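Local coordinates for hypothetical protein AGR_pAT_315 (PDB 1VQY) that is of unknown function but belongs to the NIPSNAP family, in the dimeric alpha+beta barrel clan, and forms an assembly of several subunits, at residues B[26-29]-B[30-33]; B[40-43]-B[44-48]; B[53-56]-B[57-61]; B[68-71]-B[72-76]; B[89-92]-B[93-97]. All coordinates share one frame; numbering follows the deposited sequence.

Overall arrangement
The chain folds an antiparallel four-stranded sheet against three helices, and the five local contacts sample its helices, corners and caps. Contacts 1 and 2 occupy the two ends of helix 27-46, their centres about 19 Å apart; contact 5 lies on helix 86-96 and packs against contact 1 through Leu33, Phe91 and Leu95. All three are amphipathic, with one buried side and one exposed, and prolines interrupt contacts 2 and 5. Contact 4 joins strand 62-69 to helix 72-84 through a serine cap and an arginine-tyrosine CH-pi contact. Contact 3, a buried corner after strand 49-55, relies instead on methyl-carbonyl packing and on neighbouring subunits for several of its polar bonds.

Contact 1 of 5, residues B[26-29]-B[30-33]; sequences KMQE and YLKL
Met27 and Leu31 meet one turn apart at the start of an alpha-helix, helix 27-46, the first helix of this NIPSNAP domain, and they illustrate how a spacing of four residues builds a packed stripe. Met27 is present as selenomethionine. Its CG lies 4.1 Å from Leu31 CD1, with SE close to Leu31 CG; the two chains cross obliquely. A first torsion that sets CG opposite the backbone N (chi1 -169°), followed by bends at the next two bonds, curls the selenium back over Leu31. Beneath this pair packing is tight, for Leu31 CG sits 3.2 Å from Met27 O. That same oxygen receives Leu31 N at 2.9 Å, so it meets both the backbone and the side chain of one residue. Tyr30 sends its ring inward, among residues of strands 14-22 and 62-69, and its OH is hydrogen-bonded to Tyr52. Leu31 also packs on Thr110 of a neighbouring subunit.

Toward solvent the contact is looser. At the margin of the packed stripe, Gln28 folds at chi2 and brings NE2 to 4.0 Å from Leu31 CD1, a van der Waals touch of the amide on a methyl. Lys32 CB lies 3.2 Å from Gln28 O, while the extended chain beyond it leads the ammonium group away. The main-chain bonds differ too. Lys32 N reaches Gln28 O with a bent N-H angle of 141°, whereas Tyr30 N bonds to Lys26 O at 2.8 Å and 177°.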
loop_
_atom_site.group_PDB
_atom_site.type_symbol
_atom_site.label_atom_id
_atom_site.label_comp_id
_atom_site.label_asym_id
_atom_site.label_seq_id
_atom_site.Cartn_x
_atom_site.Cartn_y
_atom_site.Cartn_z
ATOM N N LYS B 26 -7.249 -21.245 -4.773
ATOM C CA LYS B 26 -6.893 -21.528 -6.184
ATOM C C LYS B 26 -5.413 -21.847 -6.446
ATOM O O LYS B 26 -5.042 -22.184 -7.561
ATOM C CB LYS B 26 -7.368 -20.370 -7.077
ATOM C CG LYS B 26 -8.876 -20.092 -6.952
ATOM C CD LYS B 26 -9.715 -21.298 -7.431
ATOM C CE LYS B 26 -11.193 -21.069 -7.265
ATOM N NZ LYS B 26 -11.647 -19.904 -8.056
HETATM N N MSE B 27 -4.579 -21.798 -5.420
HETATM C CA MSE B 27 -3.146 -22.019 -5.621
HETATM C C MSE B 27 -2.790 -23.319 -6.325
HETATM O O MSE B 27 -1.972 -23.312 -7.244
HETATM C CB MSE B 27 -2.333 -21.909 -4.308
HETATM C CG MSE B 27 -0.772 -21.870 -4.509
HETATM SE SE MSE B 27 -0.220 -20.551 -5.842
HETATM C CE MSE B 27 -0.485 -19.075 -4.728
ATOM N N GLN B 28 -3.373 -24.428 -5.893
ATOM C CA GLN B 28 -3.041 -25.722 -6.490
ATOM C C GLN B 28 -3.573 -25.857 -7.910
ATOM O O GLN B 28 -2.972 -26.543 -8.733
ATOM C CB GLN B 28 -3.535 -26.884 -5.623
ATOM C CG GLN B 28 -2.851 -26.968 -4.246
ATOM C CD GLN B 28 -1.326 -26.983 -4.325
ATOM O OE1 GLN B 28 -0.735 -27.796 -5.043
ATOM N NE2 GLN B 28 -0.683 -26.062 -3.598
ATOM N N GLU B 29 -4.693 -25.209 -8.191
ATOM C CA GLU B 29 -5.251 -25.187 -9.550
ATOM C C GLU B 29 -4.373 -24.329 -10.477
ATOM O O GLU B 29 -4.026 -24.748 -11.583
ATOM C CB GLU B 29 -6.681 -24.661 -9.508
ATOM C CG GLU B 29 -7.491 -24.898 -10.766
ATOM C CD GLU B 29 -8.911 -24.323 -10.667
ATOM O OE1 GLU B 29 -9.422 -24.151 -9.533
ATOM O OE2 GLU B 29 -9.510 -24.035 -11.732
ATOM N N TYR B 30 -4.005 -23.136 -10.007
ATOM C CA TYR B 30 -3.050 -22.271 -10.711
ATOM C C TYR B 30 -1.775 -23.035 -11.052
ATOM O O TYR B 30 -1.368 -23.087 -12.204
ATOM C CB TYR B 30 -2.674 -21.041 -9.866
ATOM C CG TYR B 30 -1.665 -20.172 -10.556
ATOM C CD1 TYR B 30 -0.288 -20.430 -10.425
ATOM C CD2 TYR B 30 -2.061 -19.107 -11.369
ATOM C CE1 TYR B 30 0.658 -19.642 -11.068
ATOM C CE2 TYR B 30 -1.114 -18.313 -12.027
ATOM C CZ TYR B 30 0.242 -18.601 -11.879
ATOM O OH TYR B 30 1.209 -17.849 -12.519
ATOM N N LEU B 31 -1.159 -23.617 -10.026
ATOM C CA LEU B 31 0.063 -24.382 -10.172
ATOM C C LEU B 31 -0.039 -25.555 -11.132
ATOM O O LEU B 31 0.899 -25.827 -11.892
ATOM C CB LEU B 31 0.508 -24.892 -8.804
ATOM C CG LEU B 31 1.120 -23.836 -7.893
ATOM C CD1 LEU B 31 1.513 -24.505 -6.573
ATOM C CD2 LEU B 31 2.327 -23.099 -8.566
ATOM N N LYS B 32 -1.174 -26.249 -11.082
ATOM C CA LYS B 32 -1.395 -27.439 -11.881
ATOM C C LYS B 32 -1.480 -27.081 -13.354
ATOM O O LYS B 32 -0.912 -27.771 -14.201
ATOM C CB LYS B 32 -2.674 -28.166 -11.449
ATOM C CG LYS B 32 -2.982 -29.386 -12.304
ATOM C CD LYS B 32 -4.282 -30.081 -11.939
ATOM C CE LYS B 32 -4.227 -31.539 -12.420
ATOM N NZ LYS B 32 -5.492 -32.271 -12.196
ATOM N N LEU B 33 -2.214 -26.025 -13.656
ATOM C CA LEU B 33 -2.265 -25.516 -15.022
ATOM C C LEU B 33 -0.886 -25.164 -15.572
ATOM O O LEU B 33 -0.559 -25.515 -16.706
ATOM C CB LEU B 33 -3.170 -24.283 -15.101
ATOM C CG LEU B 33 -4.648 -24.640 -15.126
ATOM C CD1 LEU B 33 -5.464 -23.406 -14.814
ATOM C CD2 LEU B 33 -5.033 -25.240 -16.471
#

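Contact 2 of 5, residues B[40-43]-B[44-48]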
loop_
_atom_site.group_PDB
_atom_site.type_symbol
_atom_site.label_atom_id
_atom_site.label_comp_id
_atom_site.label_asym_id
_atom_site.label_seq_id
_atom_site.Cartn_x
_atom_site.Cartn_y
_atom_site.Cartn_z
ATOM N N ALA B 40 5.340 -25.348 -20.490
ATOM C CA ALA B 40 5.797 -26.035 -21.703
ATOM C C ALA B 40 5.581 -25.208 -22.988
ATOM O O ALA B 40 6.319 -25.366 -23.968
ATOM C CB ALA B 40 5.129 -27.418 -21.831
ATOM N N ILE B 41 4.571 -24.342 -22.974
ATOM C CA ILE B 41 4.326 -23.388 -24.061
ATOM C C ILE B 41 5.164 -22.138 -23.887
ATOM O O ILE B 41 5.893 -21.730 -24.775
ATOM C CB ILE B 41 2.855 -22.940 -24.080
ATOM C CG1 ILE B 41 1.933 -24.144 -24.256
ATOM C CG2 ILE B 41 2.619 -21.905 -25.198
ATOM C CD1 ILE B 41 0.494 -23.888 -23.889
ATOM N N GLN B 42 5.027 -21.543 -22.707
ATOM C CA GLN B 42 5.616 -20.261 -22.338
ATOM C C GLN B 42 7.154 -20.213 -22.462
ATOM O O GLN B 42 7.697 -19.309 -23.104
ATOM C CB GLN B 42 5.177 -19.945 -20.885
ATOM C CG GLN B 42 5.267 -18.494 -20.464
ATOM C CD GLN B 42 4.581 -18.214 -19.121
ATOM O OE1 GLN B 42 4.559 -19.062 -18.226
ATOM N NE2 GLN B 42 4.016 -17.013 -18.983
ATOM N N ALA B 43 7.854 -21.178 -21.861
ATOM C CA ALA B 43 9.318 -21.056 -21.668
ATOM C C ALA B 43 10.141 -21.074 -22.961
ATOM O O ALA B 43 11.005 -20.215 -23.144
ATOM C CB ALA B 43 9.847 -22.104 -20.672
ATOM N N PRO B 44 9.880 -22.041 -23.859
ATOM C CA PRO B 44 10.587 -22.077 -25.130
ATOM C C PRO B 44 10.523 -20.772 -25.923
ATOM O O PRO B 44 11.485 -20.444 -26.649
ATOM C CB PRO B 44 9.859 -23.190 -25.891
ATOM C CG PRO B 44 9.336 -24.078 -24.831
ATOM C CD PRO B 44 8.928 -23.164 -23.740
ATOM N N ILE B 45 9.399 -20.060 -25.784
ATOM C CA ILE B 45 9.105 -18.846 -26.542
ATOM C C ILE B 45 9.766 -17.645 -25.897
ATOM O O ILE B 45 10.484 -16.901 -26.544
ATOM C CB ILE B 45 7.572 -18.602 -26.643
ATOM C CG1 ILE B 45 6.928 -19.698 -27.491
ATOM C CG2 ILE B 45 7.278 -17.256 -27.275
ATOM C CD1 ILE B 45 5.420 -19.552 -27.681
ATOM N N LEU B 46 9.517 -17.458 -24.609
ATOM C CA LEU B 46 10.128 -16.349 -23.877
ATOM C C LEU B 46 11.638 -16.595 -23.667
ATOM O O LEU B 46 12.419 -15.661 -23.585
ATOM C CB LEU B 46 9.384 -16.109 -22.561
ATOM C CG LEU B 46 7.868 -15.911 -22.714
ATOM C CD1 LEU B 46 7.260 -15.600 -21.341
ATOM C CD2 LEU B 46 7.501 -14.847 -23.721
ATOM N N GLY B 47 12.034 -17.858 -23.578
ATOM C CA GLY B 47 13.422 -18.241 -23.825
ATOM C C GLY B 47 14.388 -18.355 -22.654
ATOM O O GLY B 47 15.412 -19.046 -22.780
ATOM N N ASN B 48 14.098 -17.679 -21.542
ATOM C CA ASN B 48 14.943 -17.782 -20.351
ATOM C C ASN B 48 14.205 -17.622 -19.005
ATOM O O ASN B 48 14.287 -16.585 -18.352
ATOM C CB ASN B 48 16.116 -16.787 -20.462
ATOM C CG ASN B 48 17.203 -17.043 -19.442
ATOM O OD1 ASN B 48 17.235 -18.086 -18.817
ATOM N ND2 ASN B 48 18.100 -16.078 -19.273
#
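Gln42 and Leu46 are brought together by opposite choices of first torsion: Gln42 turns CG opposite its backbone N (chi1 -160°) and runs on extended, while Leu46 keeps CG beside its own N (chi1 -54°). The result is a touch of 3.6 Å between Gln42 CG and Leu46 CD1, and a backbone bond links the same two residues. That bond, from Leu46 N to Gln42 O, is 3.0 Å long and nearly straight. Leu46 CG leans on the same oxygen as well. This inner side of the helix end is covered by Leu82, Trp67 and Trp88, the first on helix 72-84. Along the flank, Ile45 lays CG1 against Ile41 O at 3.5 Å, and Ile41 CG2 approaches Ile45 CD1 more loosely, at 4.4 Å.

These residues form the last turns of helix 27-46, which bends at Pro44. The proline has no N-H to give to the preceding turn, and its CG rests 3.4 Å from Ala40 O instead. Gly47 then leaves the helical path with positive phi (94°), yet its N still bonds to Ala43 O at 2.6 Å. Asn48 follows, pairing by backbone with Gly68 as strand 49-55 begins. The chemistry implies a helix whose bonding is interrupted at the proline and resumed beyond it, with the Gln42 and Ala43 carbonyls carrying the final turn to the point where glycine releases the chain toward the sheet.

Contact 3 of 5, residues B[53-56]-B[57-61]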
loop_
_atom_site.group_PDB
_atom_site.type_symbol
_atom_site.label_atom_id
_atom_site.label_comp_id
_atom_site.label_asym_id
_atom_site.label_seq_id
_atom_site.Cartn_x
_atom_site.Cartn_y
_atom_site.Cartn_z
ATOM N N PHE B 53 8.176 -19.265 -8.045
ATOM C CA PHE B 53 8.089 -19.401 -6.595
ATOM C C PHE B 53 6.670 -19.203 -6.060
ATOM O O PHE B 53 5.860 -18.511 -6.656
ATOM C CB PHE B 53 8.994 -18.384 -5.897
ATOM C CG PHE B 53 10.394 -18.314 -6.438
ATOM C CD1 PHE B 53 11.343 -19.274 -6.092
ATOM C CD2 PHE B 53 10.780 -17.261 -7.262
ATOM C CE1 PHE B 53 12.631 -19.209 -6.576
ATOM C CE2 PHE B 53 12.082 -17.178 -7.752
ATOM C CZ PHE B 53 13.009 -18.163 -7.410
ATOM N N VAL B 54 6.393 -19.822 -4.919
ATOM C CA VAL B 54 5.199 -19.550 -4.133
ATOM C C VAL B 54 5.698 -19.086 -2.777
ATOM O O VAL B 54 6.568 -19.724 -2.209
ATOM C CB VAL B 54 4.314 -20.816 -3.990
ATOM C CG1 VAL B 54 3.072 -20.537 -3.129
ATOM C CG2 VAL B 54 3.888 -21.298 -5.355
ATOM N N THR B 55 5.170 -17.967 -2.283
ATOM C CA THR B 55 5.654 -17.344 -1.048
ATOM C C THR B 55 5.125 -18.131 0.143
ATOM O O THR B 55 3.934 -18.398 0.196
ATOM C CB THR B 55 5.172 -15.872 -0.924
ATOM O OG1 THR B 55 5.594 -15.124 -2.061
ATOM C CG2 THR B 55 5.730 -15.202 0.314
ATOM N N ASP B 56 6.000 -18.486 1.084
ATOM C CA ASP B 56 5.587 -19.162 2.316
ATOM C C ASP B 56 5.508 -18.215 3.517
ATOM O O ASP B 56 4.718 -18.425 4.424
ATOM C CB ASP B 56 6.541 -20.321 2.650
ATOM C CG ASP B 56 6.011 -21.218 3.769
ATOM O OD1 ASP B 56 4.867 -21.726 3.638
ATOM O OD2 ASP B 56 6.743 -21.421 4.759
ATOM N N ILE B 57 6.366 -17.203 3.531
ATOM C CA ILE B 57 6.325 -16.154 4.556
ATOM C C ILE B 57 6.452 -14.780 3.873
ATOM O O ILE B 57 7.470 -14.458 3.270
ATOM C CB ILE B 57 7.427 -16.334 5.615
ATOM C CG1 ILE B 57 7.498 -17.792 6.086
ATOM C CG2 ILE B 57 7.177 -15.409 6.803
ATOM C CD1 ILE B 57 8.554 -18.065 7.089
ATOM N N GLY B 58 5.390 -13.988 3.979
ATOM C CA GLY B 58 5.292 -12.696 3.309
ATOM C C GLY B 58 3.846 -12.509 2.913
ATOM O O GLY B 58 2.951 -12.994 3.623
ATOM N N PRO B 59 3.601 -11.800 1.794
ATOM C CA PRO B 59 2.259 -11.792 1.184
ATOM C C PRO B 59 1.956 -13.203 0.731
ATOM O O PRO B 59 2.792 -13.813 0.073
ATOM C CB PRO B 59 2.393 -10.850 -0.030
ATOM C CG PRO B 59 3.700 -10.178 0.099
ATOM C CD PRO B 59 4.561 -10.962 1.057
ATOM N N LEU B 60 0.808 -13.745 1.113
ATOM C CA LEU B 60 0.517 -15.132 0.809
ATOM C C LEU B 60 -0.414 -15.207 -0.371
ATOM O O LEU B 60 -0.804 -14.180 -0.909
ATOM C CB LEU B 60 -0.038 -15.864 2.031
ATOM C CG LEU B 60 0.947 -15.956 3.202
ATOM C CD1 LEU B 60 0.257 -16.595 4.421
ATOM C CD2 LEU B 60 2.225 -16.694 2.797
ATOM N N SER B 61 -0.737 -16.434 -0.773
ATOM C CA SER B 61 -1.415 -16.724 -2.033
ATOM C C SER B 61 -0.751 -15.935 -3.168
ATOM O O SER B 61 -1.414 -15.388 -4.057
ATOM C CB SER B 61 -2.920 -16.473 -1.911
ATOM O OG SER B 61 -3.658 -17.485 -2.588
#
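Thr55 lays its methyl group over the carbonyls of the following turn: CG2 is 3.3 Å from Pro59 O and 3.5 Å from Ile57 O. The first torsion (chi1 -57°) explains this division of labour, since it places the methyl opposite the backbone N and sets the hydroxyl beside that N, where OG1 is hydrogen-bonded to Gln62 OE1. From across the loop, Leu60 folds one branch inward, so that CD2 packs against both Asp56 O, at 3.4 Å, and Thr55 O, at 3.5 Å. A methyl from each side of the loop thus packs on carbonyls of the other, carbon against oxygen.

The segment closes a beta hairpin. Strand 49-55 pairs with strand 62-69, and backbone bonds between Thr55 and Gln62 bracket a long loop whose chain turns a corner at Asp56. Gly58 passes through this loop with a phi of 145°, a region of backbone conformation open mainly to glycine. At the corner itself, Asp56 OD2 stands 3.9 Å from Ile57 CG1, the two side chains slanting past one another, while the Asp56 carboxylate forms a salt bridge with Arg75 of a neighbouring subunit. Backbone polar atoms also bond to that subunit: its Asn104 reaches Gly58 N through OD1 and Asp56 O through ND2. Ile57 pairs with a strand of yet another subunit, in an antiparallel ladder that carries the sheet across the interface.

Contact 4 of 5, residues B[68-71]-B[72-76]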
loop_
_atom_site.group_PDB
_atom_site.type_symbol
_atom_site.label_atom_id
_atom_site.label_comp_id
_atom_site.label_asym_id
_atom_site.label_seq_id
_atom_site.Cartn_x
_atom_site.Cartn_y
_atom_site.Cartn_z
ATOM N N GLY B 68 14.511 -13.933 -17.969
ATOM C CA GLY B 68 15.693 -13.275 -18.489
ATOM C C GLY B 68 15.465 -12.876 -19.933
ATOM O O GLY B 68 14.913 -13.669 -20.710
ATOM N N TYR B 69 15.864 -11.647 -20.283
ATOM C CA TYR B 69 15.825 -11.169 -21.665
ATOM C C TYR B 69 17.084 -10.381 -22.015
ATOM O O TYR B 69 17.788 -9.877 -21.131
ATOM C CB TYR B 69 14.612 -10.277 -21.916
ATOM C CG TYR B 69 13.273 -10.942 -21.793
ATOM C CD1 TYR B 69 12.766 -11.737 -22.819
ATOM C CD2 TYR B 69 12.490 -10.752 -20.670
ATOM C CE1 TYR B 69 11.520 -12.340 -22.719
ATOM C CE2 TYR B 69 11.248 -11.350 -20.554
ATOM C CZ TYR B 69 10.764 -12.139 -21.584
ATOM O OH TYR B 69 9.521 -12.728 -21.450
ATOM N N ALA B 70 17.363 -10.275 -23.309
ATOM C CA ALA B 70 18.561 -9.572 -23.774
ATOM C C ALA B 70 18.352 -8.060 -23.787
ATOM O O ALA B 70 19.277 -7.291 -23.494
ATOM C CB ALA B 70 18.974 -10.071 -25.166
ATOM N N SER B 71 17.137 -7.652 -24.147
ATOM C CA SER B 71 16.733 -6.246 -24.163
ATOM C C SER B 71 15.223 -6.158 -23.941
ATOM O O SER B 71 14.536 -7.194 -23.902
ATOM C CB SER B 71 17.097 -5.603 -25.495
ATOM O OG SER B 71 16.287 -6.118 -26.539
ATOM N N LEU B 72 14.699 -4.943 -23.797
ATOM C CA LEU B 72 13.258 -4.782 -23.613
ATOM C C LEU B 72 12.479 -4.942 -24.920
ATOM O O LEU B 72 11.307 -5.326 -24.885
ATOM C CB LEU B 72 12.918 -3.458 -22.927
ATOM C CG LEU B 72 13.181 -3.417 -21.404
ATOM C CD1 LEU B 72 12.953 -2.025 -20.855
ATOM C CD2 LEU B 72 12.328 -4.421 -20.630
ATOM N N ASP B 73 13.132 -4.671 -26.059
ATOM C CA ASP B 73 12.549 -4.961 -27.384
ATOM C C ASP B 73 12.531 -6.443 -27.679
ATOM O O ASP B 73 11.572 -6.943 -28.263
ATOM C CB ASP B 73 13.294 -4.239 -28.515
ATOM C CG ASP B 73 13.000 -2.742 -28.542
ATOM O OD1 ASP B 73 12.492 -2.207 -27.514
ATOM O OD2 ASP B 73 13.291 -2.110 -29.587
ATOM N N ASP B 74 13.596 -7.143 -27.298
ATOM C CA ASP B 74 13.578 -8.597 -27.344
ATOM C C ASP B 74 12.423 -9.120 -26.510
ATOM O O ASP B 74 11.704 -10.025 -26.955
ATOM C CB ASP B 74 14.876 -9.194 -26.809
ATOM C CG ASP B 74 14.954 -10.704 -27.011
ATOM O OD1 ASP B 74 14.847 -11.116 -28.181
ATOM O OD2 ASP B 74 15.135 -11.455 -26.009
ATOM N N ARG B 75 12.247 -8.571 -25.306
ATOM C CA ARG B 75 11.121 -8.980 -24.468
ATOM C C ARG B 75 9.795 -8.778 -25.217
ATOM O O ARG B 75 8.953 -9.678 -25.256
ATOM C CB ARG B 75 11.083 -8.235 -23.132
ATOM C CG ARG B 75 9.942 -8.741 -22.247
ATOM C CD ARG B 75 9.781 -7.994 -20.921
ATOM N NE ARG B 75 8.807 -6.940 -21.138
ATOM C CZ ARG B 75 7.538 -6.946 -20.756
ATOM N NH1 ARG B 75 7.027 -7.879 -19.985
ATOM N NH2 ARG B 75 6.784 -5.925 -21.107
ATOM N N ALA B 76 9.644 -7.595 -25.821
ATOM C CA ALA B 76 8.414 -7.206 -26.514
ATOM C C ALA B 76 8.157 -8.124 -27.697
ATOM O O ALA B 76 7.010 -8.545 -27.934
ATOM C CB ALA B 76 8.503 -5.762 -26.980
#
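The Tyr69 ring carries Arg75 on one face and Asp74 at its edge. Arg75 CG sits 3.5 Å from the ring centroid, only 18° off the normal, a CH-pi contact displaced slightly toward CE2, while Asp74 OD2 lies in the ring plane, 4.0 Å from CD1. This is a strand-to-helix junction, strand 62-69 handing the chain to helix 72-84, with Ser71 as N-cap. The aliphatic part of Arg75 makes the contact with the ring. Its guanidinium, turned by a bend at chi3, stands almost perpendicular to the ring (87°) and is taken up by salt bridges to Glu16 and to Asp56 of a neighbouring subunit. Asp74, in turn, is salt-bridged through OD2 to Arg78, which also touches the tyrosine.

At the cap, Arg75 N bonds to Ser71 O at 3.0 Å, starting the regular helical pattern. The serine hydroxyl deals with the amide one residue earlier: with OG set between backbone N and carbonyl carbon (chi1 70°), it swings over the first turn and covers an N-H that lacks a helical carbonyl partner. Ser71 OG accepts from Asp74 N at 3.0 Å, along a nearly straight bond.

Contact 5 of 5, residues B[89-92]-B[93-97]; sequences QAFI and PRLSV
Phe91 and Leu95 form the apolar centre, CE2 of the ring lying 3.9 Å from Leu95 CD2. Ile92 adds a looser touch, its CD1 being 4.3 Å from that same leucine methyl. The three side chains stand within the last turns of an alpha-helix, helix 86-96, whose buried side meets helix 27-46 through Tyr30, Val34 and Glu37. Leu95 is drawn into this cluster by a first torsion that directs CG opposite the backbone N (chi1 -167°).

Moving outward, Pro93 interrupts the regular bonding. Its CD presses against Ile92 CG2 at 3.4 Å on one flank and approaches Gln89 O at 3.1 Å, and the proline N has no hydrogen to give to the turn before. The helix is kinked here, and the bonds to Phe91 O from Arg94 N and Leu95 N are weak.

At the polar edge, Arg94 folds back on the previous turn. NE donates to Ala90 O at 3.3 Å, the oxygen lying in the guanidinium plane, while Phe91 CD1 stands over one face of the group with the two planes nearly perpendicular (81°). NH2 forms a salt bridge with Glu37, which together with the NE bond would limit rotation of the group. Ser96, near the close of the helix, doubles up on one acceptor: Ile92 O receives Ser96 N at 2.8 Å and Ser96 OG at 2.7 Å, the hydroxyl from above the carbonyl plane.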
loop_
_atom_site.group_PDB
_atom_site.type_symbol
_atom_site.label_atom_id
_atom_site.label_comp_id
_atom_site.label_asym_id
_atom_site.label_seq_id
_atom_site.Cartn_x
_atom_site.Cartn_y
_atom_site.Cartn_z
ATOM N N GLN B 89 -3.269 -18.998 -26.495
ATOM C CA GLN B 89 -4.539 -18.279 -26.539
ATOM C C GLN B 89 -5.652 -19.079 -25.887
ATOM O O GLN B 89 -6.532 -18.508 -25.221
ATOM C CB GLN B 89 -4.898 -17.918 -27.976
ATOM C CG GLN B 89 -4.073 -16.732 -28.489
ATOM C CD GLN B 89 -4.314 -16.438 -29.958
ATOM O OE1 GLN B 89 -5.063 -17.155 -30.635
ATOM N NE2 GLN B 89 -3.675 -15.376 -30.463
ATOM N N ALA B 90 -5.594 -20.399 -26.066
ATOM C CA ALA B 90 -6.521 -21.316 -25.414
ATOM C C ALA B 90 -6.189 -21.530 -23.919
ATOM O O ALA B 90 -7.070 -21.866 -23.127
ATOM C CB ALA B 90 -6.539 -22.660 -26.167
ATOM N N PHE B 91 -4.929 -21.323 -23.539
ATOM C CA PHE B 91 -4.463 -21.593 -22.165
ATOM C C PHE B 91 -4.607 -20.417 -21.188
ATOM O O PHE B 91 -4.975 -20.603 -20.006
ATOM C CB PHE B 91 -2.990 -22.052 -22.159
ATOM C CG PHE B 91 -2.403 -22.130 -20.783
ATOM C CD1 PHE B 91 -2.606 -23.246 -19.997
ATOM C CD2 PHE B 91 -1.687 -21.052 -20.247
ATOM C CE1 PHE B 91 -2.088 -23.303 -18.699
ATOM C CE2 PHE B 91 -1.158 -21.106 -18.954
ATOM C CZ PHE B 91 -1.362 -22.232 -18.180
ATOM N N ILE B 92 -4.281 -19.222 -21.665
ATOM C CA ILE B 92 -4.176 -18.048 -20.792
ATOM C C ILE B 92 -5.502 -17.545 -20.145
ATOM O O ILE B 92 -5.481 -17.049 -19.012
ATOM C CB ILE B 92 -3.384 -16.901 -21.503
ATOM C CG1 ILE B 92 -3.081 -15.742 -20.537
ATOM C CG2 ILE B 92 -4.118 -16.391 -22.707
ATOM C CD1 ILE B 92 -2.283 -16.154 -19.286
ATOM N N PRO B 93 -6.650 -17.701 -20.832
ATOM C CA PRO B 93 -7.885 -17.304 -20.175
ATOM C C PRO B 93 -8.216 -18.177 -18.963
ATOM O O PRO B 93 -8.855 -17.700 -18.033
ATOM C CB PRO B 93 -8.961 -17.497 -21.261
ATOM C CG PRO B 93 -8.224 -17.657 -22.545
ATOM C CD PRO B 93 -6.914 -18.254 -22.174
ATOM N N ARG B 94 -7.804 -19.435 -18.973
ATOM C CA ARG B 94 -8.094 -20.320 -17.851
ATOM C C ARG B 94 -7.199 -20.018 -16.674
ATOM O O ARG B 94 -7.560 -20.289 -15.530
ATOM C CB ARG B 94 -7.892 -21.784 -18.240
ATOM C CG ARG B 94 -8.857 -22.300 -19.273
ATOM C CD ARG B 94 -8.572 -23.760 -19.533
ATOM N NE ARG B 94 -7.616 -23.928 -20.616
ATOM C CZ ARG B 94 -6.704 -24.904 -20.694
ATOM N NH1 ARG B 94 -6.582 -25.820 -19.727
ATOM N NH2 ARG B 94 -5.902 -24.962 -21.763
ATOM N N LEU B 95 -6.011 -19.504 -16.958
ATOM C CA LEU B 95 -5.095 -19.118 -15.907
ATOM C C LEU B 95 -5.457 -17.736 -15.336
ATOM O O LEU B 95 -5.499 -17.544 -14.130
ATOM C CB LEU B 95 -3.675 -19.085 -16.443
ATOM C CG LEU B 95 -2.627 -18.991 -15.341
ATOM C CD1 LEU B 95 -2.542 -20.309 -14.561
ATOM C CD2 LEU B 95 -1.286 -18.606 -15.935
ATOM N N SER B 96 -5.716 -16.786 -16.228
ATOM C CA SER B 96 -5.974 -15.385 -15.856
ATOM C C SER B 96 -7.164 -15.189 -14.940
ATOM O O SER B 96 -7.181 -14.259 -14.148
ATOM C CB SER B 96 -6.215 -14.551 -17.114
ATOM O OG SER B 96 -5.072 -14.572 -17.936
ATOM N N VAL B 97 -8.174 -16.038 -15.082
ATOM C CA VAL B 97 -9.340 -15.970 -14.203
ATOM C C VAL B 97 -9.013 -16.326 -12.724
ATOM O O VAL B 97 -9.777 -15.991 -11.817
ATOM C CB VAL B 97 -10.489 -16.865 -14.725
ATOM C CG1 VAL B 97 -10.143 -18.326 -14.604
ATOM C CG2 VAL B 97 -11.796 -16.555 -13.961
#